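Local coordinates for leucine-rich-repeat protein (PDB 4WNR) that binds guanine nucleotide through its Roc G-protein domain, is linked to a COR domain, and may act as a serine/threonine kinase when full length, at residues Trp207-Leu218 with Thr248-Ile259. Numbering follows the deposited sequence.
Sequences WAKSWFEVKTKL and TLVDFLNDLGVI
Trp207 turns the edge of its indole toward the face of Phe252 in a T-shaped pair, the five-membered ring 5.1 Å from the phenyl by centroids and the planes at 79°. NE1 of Trp207 sits over the centre of that phenyl, while CZ2 of Trp207 meets CB of Phe252 at 3.5 Å. Arg114 adds a cation-pi contact to the Phe252 ring. The CH-pi contact comes from Leu249, whose CD1 stands over a face of the Trp207 six-membered ring, 4.2 Å from its centroid. The same methyl reaches CE3 of Trp211 at 3.8 Å; CG of Leu249 lies anti to its backbone N (chi1 -178°), which carries CD1 into the angle where the edge of Trp211 meets the face of Trp207. An alanine in place of Trp207 removes the indole, and the gap left between Leu249, Phe252 and Leu256 would probably let the Phe252 ring turn. Trp207 lies in a short, weakly bonded strand, 206-208, whose backbone pairs with Lys37 of strand 36-47. Helix 209-220 then packs on helix 243-256, the short segments crossing at -49°; both helices belong to the COR-A part of the chain, joined here to the Roc sheet. Further along, contacts are purely aliphatic. Val214 CG1 touches Leu249 CD2 at 3.7 Å, and CD1 of Leu218 meets CD1 of Leu253 at 3.7 Å. The stem of Lys215 lies alongside, with Lys215 CG 3.8 Å from Leu253 CD2. Its NZ goes to Glu219 and Glu41 in salt bridges. A Schellman motif with Gly257 as C-prime residue ends the second helix and brings Val258 CG1 to Leu218 CB, 4.0 Å away.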
ATOM      1  N   TRP A 207     -13.038 -11.569 -14.375  1.00 91.07           N
ATOM      2  CA  TRP A 207     -12.421 -12.762 -13.791  1.00 91.46           C
ATOM      3  C   TRP A 207     -13.344 -13.972 -13.843  1.00 92.06           C
ATOM      4  O   TRP A 207     -14.561 -13.829 -13.938  1.00 92.83           O
ATOM      5  CB  TRP A 207     -12.100 -12.495 -12.321  1.00 90.81           C
ATOM      6  CG  TRP A 207     -10.822 -11.775 -12.055  1.00 89.71           C
ATOM      7  CD1 TRP A 207     -10.041 -11.105 -12.953  1.00 89.08           C
ATOM      8  CD2 TRP A 207     -10.193 -11.620 -10.782  1.00 88.71           C
ATOM      9  NE1 TRP A 207      -8.952 -10.562 -12.318  1.00 88.88           N
ATOM     10  CE2 TRP A 207      -9.024 -10.860 -10.982  1.00 88.50           C
ATOM     11  CE3 TRP A 207     -10.502 -12.057  -9.487  1.00 88.19           C
ATOM     12  CZ2 TRP A 207      -8.162 -10.529  -9.940  1.00 87.94           C
ATOM     13  CZ3 TRP A 207      -9.642 -11.727  -8.450  1.00 88.71           C
ATOM     14  CH2 TRP A 207      -8.485 -10.969  -8.684  1.00 88.22           C
ATOM     15  N   ALA A 208     -12.753 -15.160 -13.747  1.00 92.49           N
ATOM     16  CA  ALA A 208     -13.513 -16.395 -13.555  1.00 92.73           C
ATOM     17  C   ALA A 208     -13.961 -16.503 -12.100  1.00 93.87           C
ATOM     18  O   ALA A 208     -13.437 -15.809 -11.228  1.00 95.67           O
ATOM     19  CB  ALA A 208     -12.672 -17.600 -13.937  1.00 92.50           C
ATOM     20  N   LYS A 209     -14.926 -17.380 -11.844  1.00 95.49           N
ATOM     21  CA  LYS A 209     -15.472 -17.565 -10.491  1.00 96.12           C
ATOM     22  C   LYS A 209     -14.425 -18.082  -9.504  1.00 94.24           C
ATOM     23  O   LYS A 209     -14.426 -17.697  -8.335  1.00 93.48           O
ATOM     24  CB  LYS A 209     -16.667 -18.524 -10.516  1.00 98.16           C
ATOM     25  CG  LYS A 209     -17.892 -17.969 -11.226  1.00100.43           C
ATOM     26  CD  LYS A 209     -18.951 -19.039 -11.446  1.00102.25           C
ATOM     27  CE  LYS A 209     -18.583 -19.972 -12.591  1.00102.74           C
ATOM     28  NZ  LYS A 209     -19.650 -20.973 -12.863  1.00103.28           N
ATOM     29  N   SER A 210     -13.541 -18.954  -9.984  1.00 93.03           N
ATOM     30  CA  SER A 210     -12.495 -19.551  -9.147  1.00 93.27           C
ATOM     31  C   SER A 210     -11.515 -18.510  -8.594  1.00 92.20           C
ATOM     32  O   SER A 210     -11.038 -18.639  -7.467  1.00 91.03           O
ATOM     33  CB  SER A 210     -11.729 -20.618  -9.934  1.00 94.04           C
ATOM     34  OG  SER A 210     -11.251 -20.100 -11.165  1.00 94.54           O
ATOM     35  N   TRP A 211     -11.227 -17.483  -9.390  1.00 90.62           N
ATOM     36  CA  TRP A 211     -10.305 -16.416  -8.990  1.00 87.87           C
ATOM     37  C   TRP A 211     -10.865 -15.591  -7.825  1.00 88.32           C
ATOM     38  O   TRP A 211     -10.116 -15.171  -6.943  1.00 88.73           O
ATOM     39  CB  TRP A 211      -9.981 -15.511 -10.185  1.00 86.82           C
ATOM     40  CG  TRP A 211      -9.074 -16.148 -11.213  1.00 85.53           C
ATOM     41  CD1 TRP A 211      -8.990 -17.475 -11.525  1.00 85.33           C
ATOM     42  CD2 TRP A 211      -8.145 -15.477 -12.074  1.00 84.86           C
ATOM     43  NE1 TRP A 211      -8.060 -17.673 -12.515  1.00 85.34           N
ATOM     44  CE2 TRP A 211      -7.527 -16.462 -12.872  1.00 84.63           C
ATOM     45  CE3 TRP A 211      -7.772 -14.138 -12.245  1.00 85.25           C
ATOM     46  CZ2 TRP A 211      -6.555 -16.153 -13.828  1.00 83.75           C
ATOM     47  CZ3 TRP A 211      -6.805 -13.832 -13.197  1.00 84.41           C
ATOM     48  CH2 TRP A 211      -6.209 -14.836 -13.976  1.00 83.72           C
ATOM     49  N   PHE A 212     -12.179 -15.370  -7.826  1.00 88.55           N
ATOM     50  CA  PHE A 212     -12.859 -14.696  -6.713  1.00 87.84           C
ATOM     51  C   PHE A 212     -12.877 -15.559  -5.453  1.00 88.97           C
ATOM     52  O   PHE A 212     -12.794 -15.039  -4.341  1.00 89.18           O
ATOM     53  CB  PHE A 212     -14.297 -14.328  -7.091  1.00 87.00           C
ATOM     54  CG  PHE A 212     -14.398 -13.190  -8.066  1.00 86.51           C
ATOM     55  CD1 PHE A 212     -14.113 -11.892  -7.668  1.00 86.97           C
ATOM     56  CD2 PHE A 212     -14.790 -13.414  -9.378  1.00 86.40           C
ATOM     57  CE1 PHE A 212     -14.207 -10.839  -8.563  1.00 87.00           C
ATOM     58  CE2 PHE A 212     -14.889 -12.366 -10.277  1.00 86.50           C
ATOM     59  CZ  PHE A 212     -14.595 -11.076  -9.869  1.00 87.11           C
ATOM     60  N   GLU A 213     -13.007 -16.873  -5.633  1.00 90.97           N
ATOM     61  CA  GLU A 213     -13.007 -17.812  -4.507  1.00 92.84           C
ATOM     62  C   GLU A 213     -11.635 -17.874  -3.832  1.00 90.64           C
ATOM     63  O   GLU A 213     -11.548 -17.934  -2.605  1.00 88.49           O
ATOM     64  CB  GLU A 213     -13.448 -19.208  -4.962  1.00 95.16           C
ATOM     65  CG  GLU A 213     -14.919 -19.302  -5.351  1.00 97.23           C
ATOM     66  CD  GLU A 213     -15.863 -19.154  -4.167  1.00 99.35           C
ATOM     67  OE1 GLU A 213     -15.654 -19.841  -3.142  1.00100.93           O
ATOM     68  OE2 GLU A 213     -16.822 -18.358  -4.263  1.00 99.86           O
ATOM     69  N   VAL A 214     -10.573 -17.854  -4.637  1.00 89.32           N
ATOM     70  CA  VAL A 214      -9.206 -17.766  -4.116  1.00 88.65           C
ATOM     71  C   VAL A 214      -9.011 -16.439  -3.378  1.00 87.91           C
ATOM     72  O   VAL A 214      -8.413 -16.403  -2.302  1.00 87.39           O
ATOM     73  CB  VAL A 214      -8.154 -17.897  -5.243  1.00 88.80           C
ATOM     74  CG1 VAL A 214      -6.755 -17.563  -4.738  1.00 89.56           C
ATOM     75  CG2 VAL A 214      -8.171 -19.302  -5.823  1.00 88.83           C
ATOM     76  N   LYS A 215      -9.526 -15.362  -3.964  1.00 87.22           N
ATOM     77  CA  LYS A 215      -9.419 -14.024  -3.382  1.00 86.56           C
ATOM     78  C   LYS A 215     -10.110 -13.950  -2.021  1.00 87.66           C
ATOM     79  O   LYS A 215      -9.498 -13.549  -1.032  1.00 88.12           O
ATOM     80  CB  LYS A 215     -10.014 -12.983  -4.338  1.00 86.27           C
ATOM     81  CG  LYS A 215      -9.979 -11.551  -3.824  1.00 86.41           C
ATOM     82  CD  LYS A 215     -10.470 -10.574  -4.883  1.00 86.17           C
ATOM     83  CE  LYS A 215     -10.809  -9.219  -4.285  1.00 86.25           C
ATOM     84  NZ  LYS A 215     -12.085  -9.240  -3.515  1.00 86.81           N
ATOM     85  N   THR A 216     -11.380 -14.346  -1.981  1.00 89.28           N
ATOM     86  CA  THR A 216     -12.179 -14.288  -0.750  1.00 89.72           C
ATOM     87  C   THR A 216     -11.666 -15.240   0.334  1.00 89.71           C
ATOM     88  O   THR A 216     -11.826 -14.972   1.526  1.00 90.11           O
ATOM     89  CB  THR A 216     -13.664 -14.594  -1.023  1.00 89.30           C
ATOM     90  OG1 THR A 216     -13.775 -15.814  -1.765  1.00 90.76           O
ATOM     91  CG2 THR A 216     -14.310 -13.461  -1.811  1.00 89.17           C
ATOM     92  N   LYS A 217     -11.056 -16.346  -0.086  1.00 90.32           N
ATOM     93  CA  LYS A 217     -10.427 -17.290   0.842  1.00 91.20           C
ATOM     94  C   LYS A 217      -9.267 -16.616   1.580  1.00 90.20           C
ATOM     95  O   LYS A 217      -9.154 -16.723   2.803  1.00 88.99           O
ATOM     96  CB  LYS A 217      -9.930 -18.527   0.082  1.00 92.87           C
ATOM     97  CG  LYS A 217      -9.420 -19.667   0.953  1.00 95.00           C
ATOM     98  CD  LYS A 217     -10.537 -20.349   1.730  1.00 95.59           C
ATOM     99  CE  LYS A 217     -10.103 -21.712   2.253  1.00 95.88           C
ATOM    100  NZ  LYS A 217      -8.893 -21.646   3.122  1.00 96.31           N
ATOM    101  N   LEU A 218      -8.420 -15.920   0.822  1.00 89.22           N
ATOM    102  CA  LEU A 218      -7.262 -15.207   1.373  1.00 88.14           C
ATOM    103  C   LEU A 218      -7.663 -14.056   2.296  1.00 88.27           C
ATOM    104  O   LEU A 218      -6.992 -13.799   3.296  1.00 89.04           O
ATOM    105  CB  LEU A 218      -6.375 -14.674   0.242  1.00 87.33           C
ATOM    106  CG  LEU A 218      -5.646 -15.729  -0.598  1.00 86.91           C
ATOM    107  CD1 LEU A 218      -5.195 -15.144  -1.927  1.00 86.14           C
ATOM    108  CD2 LEU A 218      -4.461 -16.308   0.159  1.00 87.77           C
ATOM    109  N   THR A 248      -0.596 -14.903 -12.749  1.00 86.37           N
ATOM    110  CA  THR A 248      -1.349 -13.712 -13.139  1.00 83.57           C
ATOM    111  C   THR A 248      -2.227 -13.238 -11.980  1.00 82.10           C
ATOM    112  O   THR A 248      -2.434 -12.039 -11.798  1.00 82.82           O
ATOM    113  CB  THR A 248      -2.229 -13.984 -14.375  1.00 83.20           C
ATOM    114  OG1 THR A 248      -1.405 -14.440 -15.454  1.00 83.56           O
ATOM    115  CG2 THR A 248      -2.973 -12.725 -14.820  1.00 83.13           C
ATOM    116  N   LEU A 249      -2.723 -14.191 -11.195  1.00 80.67           N
ATOM    117  CA  LEU A 249      -3.629 -13.902 -10.085  1.00 80.25           C
ATOM    118  C   LEU A 249      -2.934 -13.185  -8.921  1.00 80.79           C
ATOM    119  O   LEU A 249      -3.500 -12.255  -8.349  1.00 81.22           O
ATOM    120  CB  LEU A 249      -4.294 -15.196  -9.600  1.00 80.40           C
ATOM    121  CG  LEU A 249      -5.315 -15.107  -8.460  1.00 80.95           C
ATOM    122  CD1 LEU A 249      -6.398 -14.077  -8.747  1.00 81.04           C
ATOM    123  CD2 LEU A 249      -5.939 -16.473  -8.210  1.00 80.27           C
ATOM    124  N   VAL A 250      -1.721 -13.615  -8.571  1.00 81.26           N
ATOM    125  CA  VAL A 250      -0.955 -12.963  -7.490  1.00 81.09           C
ATOM    126  C   VAL A 250      -0.572 -11.526  -7.833  1.00 80.38           C
ATOM    127  O   VAL A 250      -0.540 -10.668  -6.949  1.00 81.02           O
ATOM    128  CB  VAL A 250       0.328 -13.735  -7.082  1.00 81.16           C
ATOM    129  CG1 VAL A 250      -0.029 -15.044  -6.411  1.00 81.01           C
ATOM    130  CG2 VAL A 250       1.252 -13.978  -8.268  1.00 81.32           C
ATOM    131  N   ASP A 251      -0.276 -11.273  -9.107  1.00 79.20           N
ATOM    132  CA  ASP A 251       0.031  -9.921  -9.576  1.00 79.29           C
ATOM    133  C   ASP A 251      -1.156  -8.989  -9.350  1.00 79.26           C
ATOM    134  O   ASP A 251      -0.981  -7.847  -8.924  1.00 80.79           O
ATOM    135  CB  ASP A 251       0.422  -9.930 -11.056  1.00 80.07           C
ATOM    136  CG  ASP A 251       1.773 -10.590 -11.303  1.00 81.26           C
ATOM    137  OD1 ASP A 251       2.257 -11.329 -10.421  1.00 81.92           O
ATOM    138  OD2 ASP A 251       2.354 -10.368 -12.387  1.00 82.02           O
ATOM    139  N   PHE A 252      -2.360  -9.485  -9.631  1.00 77.59           N
ATOM    140  CA  PHE A 252      -3.590  -8.747  -9.344  1.00 77.17           C
ATOM    141  C   PHE A 252      -3.799  -8.585  -7.840  1.00 75.93           C
ATOM    142  O   PHE A 252      -3.986  -7.473  -7.350  1.00 76.69           O
ATOM    143  CB  PHE A 252      -4.809  -9.452  -9.947  1.00 78.23           C
ATOM    144  CG  PHE A 252      -5.133  -9.026 -11.353  1.00 79.49           C
ATOM    145  CD1 PHE A 252      -5.665  -7.768 -11.607  1.00 79.76           C
ATOM    146  CD2 PHE A 252      -4.934  -9.891 -12.422  1.00 80.47           C
ATOM    147  CE1 PHE A 252      -5.973  -7.374 -12.898  1.00 79.87           C
ATOM    148  CE2 PHE A 252      -5.241  -9.503 -13.716  1.00 80.38           C
ATOM    149  CZ  PHE A 252      -5.762  -8.243 -13.954  1.00 79.73           C
ATOM    150  N   LEU A 253      -3.770  -9.704  -7.121  1.00 74.95           N
ATOM    151  CA  LEU A 253      -3.968  -9.711  -5.665  1.00 74.99           C
ATOM    152  C   LEU A 253      -2.993  -8.785  -4.934  1.00 73.72           C
ATOM    153  O   LEU A 253      -3.348  -8.170  -3.927  1.00 73.31           O
ATOM    154  CB  LEU A 253      -3.847 -11.136  -5.108  1.00 74.87           C
ATOM    155  CG  LEU A 253      -4.974 -12.111  -5.465  1.00 74.65           C
ATOM    156  CD1 LEU A 253      -4.557 -13.540  -5.160  1.00 74.87           C
ATOM    157  CD2 LEU A 253      -6.260 -11.764  -4.729  1.00 74.72           C
ATOM    158  N   ASN A 254      -1.768  -8.694  -5.444  1.00 72.77           N
ATOM    159  CA  ASN A 254      -0.778  -7.762  -4.911  1.00 72.22           C
ATOM    160  C   ASN A 254      -1.202  -6.311  -5.141  1.00 72.53           C
ATOM    161  O   ASN A 254      -1.153  -5.485  -4.226  1.00 74.20           O
ATOM    162  CB  ASN A 254       0.591  -8.011  -5.550  1.00 71.54           C
ATOM    163  CG  ASN A 254       1.680  -7.137  -4.955  1.00 70.82           C
ATOM    164  OD1 ASN A 254       1.810  -7.036  -3.737  1.00 68.86           O
ATOM    165  ND2 ASN A 254       2.474  -6.504  -5.814  1.00 72.05           N
ATOM    166  N   ASP A 255      -1.623  -6.018  -6.368  1.00 71.63           N
ATOM    167  CA  ASP A 255      -2.069  -4.674  -6.743  1.00 71.30           C
ATOM    168  C   ASP A 255      -3.379  -4.276  -6.058  1.00 71.50           C
ATOM    169  O   ASP A 255      -3.586  -3.104  -5.750  1.00 72.59           O
ATOM    170  CB  ASP A 255      -2.221  -4.570  -8.264  1.00 71.44           C
ATOM    171  CG  ASP A 255      -0.904  -4.761  -8.998  1.00 71.78           C
ATOM    172  OD1 ASP A 255       0.106  -5.096  -8.343  1.00 72.59           O
ATOM    173  OD2 ASP A 255      -0.877  -4.579 -10.234  1.00 71.27           O
ATOM    174  N   LEU A 256      -4.254  -5.252  -5.824  1.00 70.91           N
ATOM    175  CA  LEU A 256      -5.516  -5.013  -5.120  1.00 71.16           C
ATOM    176  C   LEU A 256      -5.322  -4.825  -3.617  1.00 70.60           C
ATOM    177  O   LEU A 256      -6.196  -4.283  -2.941  1.00 71.10           O
ATOM    178  CB  LEU A 256      -6.492  -6.169  -5.361  1.00 72.35           C
ATOM    179  CG  LEU A 256      -7.007  -6.338  -6.794  1.00 72.79           C
ATOM    180  CD1 LEU A 256      -7.823  -7.616  -6.907  1.00 72.94           C
ATOM    181  CD2 LEU A 256      -7.826  -5.134  -7.237  1.00 72.52           C
ATOM    182  N   GLY A 257      -4.186  -5.285  -3.100  1.00 70.63           N
ATOM    183  CA  GLY A 257      -3.861  -5.146  -1.682  1.00 70.90           C
ATOM    184  C   GLY A 257      -4.341  -6.304  -0.823  1.00 70.81           C
ATOM    185  O   GLY A 257      -4.369  -6.199   0.405  1.00 71.99           O
ATOM    186  N   VAL A 258      -4.718  -7.408  -1.464  1.00 70.53           N
ATOM    187  CA  VAL A 258      -5.140  -8.616  -0.749  1.00 70.73           C
ATOM    188  C   VAL A 258      -3.915  -9.276  -0.119  1.00 70.17           C
ATOM    189  O   VAL A 258      -3.969  -9.752   1.017  1.00 68.48           O
ATOM    190  CB  VAL A 258      -5.851  -9.618  -1.682  1.00 70.13           C
ATOM    191  CG1 VAL A 258      -6.259 -10.873  -0.918  1.00 70.59           C
ATOM    192  CG2 VAL A 258      -7.074  -8.976  -2.322  1.00 70.48           C
ATOM    193  N   ILE A 259      -2.823  -9.304  -0.878  1.00 70.23           N
ATOM    194  CA  ILE A 259      -1.528  -9.761  -0.383  1.00 70.36           C
ATOM    195  C   ILE A 259      -0.458  -8.716  -0.676  1.00 69.56           C
ATOM    196  O   ILE A 259      -0.697  -7.762  -1.414  1.00 69.77           O
ATOM    197  CB  ILE A 259      -1.109 -11.104  -1.020  1.00 71.44           C
ATOM    198  CG1 ILE A 259      -0.987 -10.972  -2.545  1.00 72.05           C
ATOM    199  CG2 ILE A 259      -2.104 -12.194  -0.645  1.00 71.89           C
ATOM    200  CD1 ILE A 259      -0.396 -12.189  -3.229  1.00 72.50           C
TER